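PDB 1X0U: hypothetical methylmalonyl-CoA decarboxylase alpha subunit from Sulfolobus tokodaii, which is probably a carboxyl transferase subunit of a biotin-dependent carboxylase-type complex, built of crotonase-like domains and assembled from six chains. Local coordinates for residues Met190-Glu204 against Val214-Ala226. Residues are numbered along the deposited sequence; the frame is centred on the assembly and turned at random.
Sequences MIKGDAYYMFVTGPE and VSFQDLGGAVVHA
The Phe216 ring has Tyr197 over one face, OH toward the rim, and Pro203 at its edge, with Pro203 CG 3.4 Å from Phe216 CD1. The Tyr197 and Phe216 planes differ by 30° but are slid apart and barely overlap; instead Phe216 CB sits over the Tyr197 face, a CH-pi contact. Leu219 CD2 does the same to Phe199 and also reaches Pro203 CG at 3.6 Å. Gln217 enters the turn from Gly193 to Tyr196 because its chain bends at chi2 (-57°). Its NE2 donates almost straight to Tyr196 O (2.9 Å, 174°), from above the carbonyl plane, and also to a water that Asp194 O binds. A second water accepts from Gly193 N and Ala222 N, tying the turn to the start of helix 222-229. Met198 backbone is gripped twice: its N donates to Gly220 O (2.8 Å), and His225 NE2 donates to Met198 O (2.6 Å), which lies close to the imidazole plane. His225 ND1 bonds Ser229 OG, which should help fix the imidazole's rotation. Aromatic and aliphatic packing thus joins strand 197-199 to helix 216-220 of this crotonase-like domain, while Gln217, His225, Gly220 O and water bind backbone polar groups of Gly193, Asp194, Tyr196 and Met198.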
loop_
_atom_site.group_PDB
_atom_site.type_symbol
_atom_site.label_atom_id
_atom_site.label_comp_id
_atom_site.label_asym_id
_atom_site.label_seq_id
_atom_site.Cartn_x
_atom_site.Cartn_y
_atom_site.Cartn_z
ATOM N N MET A 190 -3.344 28.550 29.248
ATOM C CA MET A 190 -2.473 29.327 30.106
ATOM C C MET A 190 -3.225 29.987 31.250
ATOM O O MET A 190 -4.372 30.404 31.089
ATOM C CB MET A 190 -1.775 30.397 29.265
ATOM C CG MET A 190 -0.744 31.214 30.011
ATOM S SD MET A 190 0.211 32.185 28.855
ATOM C CE MET A 190 1.081 33.280 29.956
ATOM N N ILE A 191 -2.570 30.079 32.403
ATOM C CA ILE A 191 -3.158 30.705 33.585
ATOM C C ILE A 191 -2.735 32.170 33.616
ATOM O O ILE A 191 -1.593 32.494 33.304
ATOM C CB ILE A 191 -2.667 30.033 34.889
ATOM C CG1 ILE A 191 -3.033 28.545 34.891
ATOM C CG2 ILE A 191 -3.296 30.723 36.105
ATOM C CD1 ILE A 191 -2.112 27.679 34.084
ATOM N N LYS A 192 -3.650 33.068 33.962
ATOM C CA LYS A 192 -3.260 34.468 34.022
ATOM C C LYS A 192 -2.816 34.792 35.434
ATOM O O LYS A 192 -3.411 34.337 36.400
ATOM C CB LYS A 192 -4.390 35.415 33.562
ATOM C CG LYS A 192 -5.819 34.993 33.869
ATOM C CD LYS A 192 -6.789 35.806 32.993
ATOM C CE LYS A 192 -8.240 35.317 33.081
ATOM N NZ LYS A 192 -9.008 35.975 34.181
ATOM N N GLY A 193 -1.737 35.556 35.531
ATOM C CA GLY A 193 -1.194 35.929 36.820
ATOM C C GLY A 193 0.236 36.402 36.653
ATOM O O GLY A 193 0.855 36.216 35.598
ATOM N N ASP A 194 0.764 37.007 37.708
ATOM C CA ASP A 194 2.123 37.525 37.703
ATOM C C ASP A 194 3.165 36.475 37.341
ATOM O O ASP A 194 4.144 36.784 36.667
ATOM C CB ASP A 194 2.467 38.100 39.079
ATOM C CG ASP A 194 3.866 38.661 39.128
ATOM O OD1 ASP A 194 4.107 39.703 38.485
ATOM O OD2 ASP A 194 4.729 38.054 39.791
ATOM N N ALA A 195 2.942 35.246 37.805
ATOM C CA ALA A 195 3.846 34.117 37.587
ATOM C C ALA A 195 3.772 33.409 36.228
ATOM O O ALA A 195 4.552 32.491 35.962
ATOM C CB ALA A 195 3.638 33.098 38.680
ATOM N N TYR A 196 2.855 33.820 35.366
ATOM C CA TYR A 196 2.742 33.156 34.074
ATOM C C TYR A 196 2.893 34.109 32.904
ATOM O O TYR A 196 2.242 35.141 32.844
ATOM C CB TYR A 196 1.395 32.443 33.956
ATOM C CG TYR A 196 0.980 31.719 35.206
ATOM C CD1 TYR A 196 0.168 32.336 36.158
ATOM C CD2 TYR A 196 1.404 30.414 35.447
ATOM C CE1 TYR A 196 -0.215 31.662 37.321
ATOM C CE2 TYR A 196 1.031 29.740 36.601
ATOM C CZ TYR A 196 0.221 30.363 37.532
ATOM O OH TYR A 196 -0.178 29.668 38.652
ATOM N N TYR A 197 3.760 33.750 31.972
ATOM C CA TYR A 197 3.968 34.558 30.790
ATOM C C TYR A 197 4.827 33.806 29.806
ATOM O O TYR A 197 5.349 32.739 30.113
ATOM C CB TYR A 197 4.632 35.886 31.159
ATOM C CG TYR A 197 5.944 35.775 31.909
ATOM C CD1 TYR A 197 7.127 35.449 31.248
ATOM C CD2 TYR A 197 6.015 36.075 33.281
ATOM C CE1 TYR A 197 8.355 35.435 31.923
ATOM C CE2 TYR A 197 7.235 36.060 33.966
ATOM C CZ TYR A 197 8.402 35.742 33.277
ATOM O OH TYR A 197 9.611 35.742 33.934
ATOM N N MET A 198 4.935 34.336 28.603
ATOM C CA MET A 198 5.793 33.721 27.614
ATOM C C MET A 198 6.137 34.693 26.510
ATOM O O MET A 198 5.293 35.456 26.039
ATOM C CB MET A 198 5.197 32.401 27.069
ATOM C CG MET A 198 3.902 32.426 26.285
ATOM S SD MET A 198 3.396 30.694 25.882
ATOM C CE MET A 198 1.870 30.578 26.610
ATOM N N PHE A 199 7.415 34.705 26.152
ATOM C CA PHE A 199 7.917 35.572 25.101
ATOM C C PHE A 199 9.218 34.998 24.558
ATOM O O PHE A 199 9.924 34.288 25.267
ATOM C CB PHE A 199 8.124 37.007 25.617
ATOM C CG PHE A 199 8.727 37.096 26.996
ATOM C CD1 PHE A 199 7.979 37.589 28.061
ATOM C CD2 PHE A 199 10.046 36.720 27.228
ATOM C CE1 PHE A 199 8.534 37.710 29.338
ATOM C CE2 PHE A 199 10.611 36.836 28.500
ATOM C CZ PHE A 199 9.853 37.333 29.559
ATOM N N VAL A 200 9.516 35.276 23.292
ATOM C CA VAL A 200 10.737 34.768 22.666
ATOM C C VAL A 200 11.960 35.469 23.250
ATOM O O VAL A 200 12.934 34.821 23.638
ATOM C CB VAL A 200 10.708 34.983 21.132
ATOM C CG1 VAL A 200 12.007 34.500 20.510
ATOM C CG2 VAL A 200 9.522 34.232 20.529
ATOM N N THR A 201 11.886 36.796 23.314
ATOM C CA THR A 201 12.962 37.618 23.844
ATOM C C THR A 201 12.484 38.377 25.079
ATOM O O THR A 201 11.449 39.039 25.050
ATOM C CB THR A 201 13.436 38.647 22.809
ATOM O OG1 THR A 201 13.755 37.980 21.582
ATOM C CG2 THR A 201 14.664 39.381 23.318
ATOM N N GLY A 202 13.246 38.281 26.161
ATOM C CA GLY A 202 12.871 38.960 27.386
ATOM C C GLY A 202 12.904 40.475 27.305
ATOM O O GLY A 202 13.437 41.035 26.342
ATOM N N PRO A 203 12.333 41.169 28.311
ATOM C CA PRO A 203 12.277 42.635 28.392
ATOM C C PRO A 203 13.666 43.272 28.494
ATOM O O PRO A 203 13.923 44.337 27.920
ATOM C CB PRO A 203 11.450 42.882 29.658
ATOM C CG PRO A 203 10.572 41.672 29.736
ATOM C CD PRO A 203 11.540 40.563 29.397
ATOM N N GLU A 204 14.551 42.612 29.236
ATOM C CA GLU A 204 15.909 43.098 29.435
ATOM C C GLU A 204 16.626 43.389 28.118
ATOM O O GLU A 204 17.298 44.416 27.985
ATOM C CB GLU A 204 16.720 42.091 30.267
ATOM C CG GLU A 204 16.550 40.626 29.865
ATOM C CD GLU A 204 15.360 39.952 30.535
ATOM O OE1 GLU A 204 14.225 40.445 30.388
ATOM O OE2 GLU A 204 15.558 38.920 31.212
ATOM N N VAL A 214 9.417 47.403 29.285
ATOM C CA VAL A 214 8.119 46.804 29.556
ATOM C C VAL A 214 8.175 45.676 30.590
ATOM O O VAL A 214 9.189 44.991 30.737
ATOM C CB VAL A 214 7.483 46.294 28.236
ATOM C CG1 VAL A 214 8.514 45.540 27.431
ATOM C CG2 VAL A 214 6.274 45.415 28.524
ATOM N N SER A 215 7.071 45.519 31.314
ATOM C CA SER A 215 6.916 44.494 32.338
ATOM C C SER A 215 6.747 43.127 31.674
ATOM O O SER A 215 6.469 43.045 30.476
ATOM C CB SER A 215 5.677 44.805 33.185
ATOM O OG SER A 215 5.402 43.765 34.107
ATOM N N PHE A 216 6.911 42.060 32.451
ATOM C CA PHE A 216 6.761 40.710 31.914
ATOM C C PHE A 216 5.331 40.465 31.428
ATOM O O PHE A 216 5.126 39.909 30.348
ATOM C CB PHE A 216 7.128 39.655 32.967
ATOM C CG PHE A 216 8.578 39.677 33.381
ATOM C CD1 PHE A 216 9.579 39.981 32.465
ATOM C CD2 PHE A 216 8.942 39.357 34.684
ATOM C CE1 PHE A 216 10.913 39.970 32.837
ATOM C CE2 PHE A 216 10.276 39.343 35.067
ATOM C CZ PHE A 216 11.262 39.649 34.141
ATOM N N GLN A 217 4.353 40.887 32.227
ATOM C CA GLN A 217 2.938 40.723 31.885
ATOM C C GLN A 217 2.528 41.522 30.653
ATOM O O GLN A 217 1.697 41.071 29.866
ATOM C CB GLN A 217 2.057 41.132 33.073
ATOM C CG GLN A 217 2.120 40.158 34.235
ATOM C CD GLN A 217 1.739 38.754 33.809
ATOM O OE1 GLN A 217 0.590 38.487 33.463
ATOM N NE2 GLN A 217 2.711 37.850 33.821
ATOM N N ASP A 218 3.098 42.711 30.489
ATOM C CA ASP A 218 2.767 43.545 29.344
ATOM C C ASP A 218 3.449 43.062 28.069
ATOM O O ASP A 218 3.016 43.410 26.962
ATOM C CB ASP A 218 3.149 45.003 29.603
ATOM C CG ASP A 218 2.283 45.650 30.665
ATOM O OD1 ASP A 218 1.238 45.063 31.013
ATOM O OD2 ASP A 218 2.638 46.750 31.141
ATOM N N LEU A 219 4.507 42.263 28.223
ATOM C CA LEU A 219 5.220 41.740 27.065
ATOM C C LEU A 219 4.636 40.409 26.599
ATOM O O LEU A 219 4.468 40.183 25.396
ATOM C CB LEU A 219 6.709 41.566 27.375
ATOM C CG LEU A 219 7.576 41.123 26.184
ATOM C CD1 LEU A 219 7.498 42.178 25.079
ATOM C CD2 LEU A 219 9.028 40.911 26.630
ATOM N N GLY A 220 4.323 39.527 27.549
ATOM C CA GLY A 220 3.776 38.230 27.183
ATOM C C GLY A 220 2.926 37.551 28.243
ATOM O O GLY A 220 3.019 36.342 28.432
ATOM N N GLY A 221 2.094 38.322 28.937
ATOM C CA GLY A 221 1.234 37.744 29.960
ATOM C C GLY A 221 0.096 36.995 29.293
ATOM O O GLY A 221 -0.119 37.139 28.087
ATOM N N ALA A 222 -0.630 36.191 30.060
ATOM C CA ALA A 222 -1.734 35.419 29.509
ATOM C C ALA A 222 -2.698 36.273 28.683
ATOM O O ALA A 222 -3.163 35.861 27.617
ATOM C CB ALA A 222 -2.484 34.725 30.627
ATOM N N VAL A 223 -2.985 37.475 29.163
ATOM C CA VAL A 223 -3.908 38.346 28.460
ATOM C C VAL A 223 -3.422 38.750 27.061
ATOM O O VAL A 223 -4.195 38.691 26.103
ATOM C CB VAL A 223 -4.229 39.598 29.303
ATOM C CG1 VAL A 223 -5.130 40.522 28.526
ATOM C CG2 VAL A 223 -4.907 39.188 30.595
ATOM N N VAL A 224 -2.155 39.136 26.924
ATOM C CA VAL A 224 -1.666 39.523 25.606
ATOM C C VAL A 224 -1.801 38.391 24.589
ATOM O O VAL A 224 -2.188 38.627 23.450
ATOM C CB VAL A 224 -0.179 39.966 25.613
ATOM C CG1 VAL A 224 0.050 41.078 26.631
ATOM C CG2 VAL A 224 0.708 38.789 25.890
ATOM N N HIS A 225 -1.500 37.161 25.006
ATOM C CA HIS A 225 -1.560 36.025 24.096
ATOM C C HIS A 225 -2.960 35.465 23.829
ATOM O O HIS A 225 -3.216 34.927 22.751
ATOM C CB HIS A 225 -0.639 34.907 24.586
ATOM C CG HIS A 225 0.804 35.299 24.649
ATOM N ND1 HIS A 225 1.449 35.933 23.607
ATOM C CD2 HIS A 225 1.729 35.148 25.626
ATOM C CE1 HIS A 225 2.708 36.158 23.942
ATOM N NE2 HIS A 225 2.902 35.691 25.163
ATOM N N ALA A 226 -3.868 35.584 24.790
ATOM C CA ALA A 226 -5.214 35.080 24.576
ATOM C C ALA A 226 -6.109 36.128 23.928
ATOM O O ALA A 226 -7.191 35.798 23.448
ATOM C CB ALA A 226 -5.826 34.615 25.897
HETATM O O HOH W 1 -0.353 35.868 32.864
HETATM O O HOH W 2 5.039 38.894 35.433
#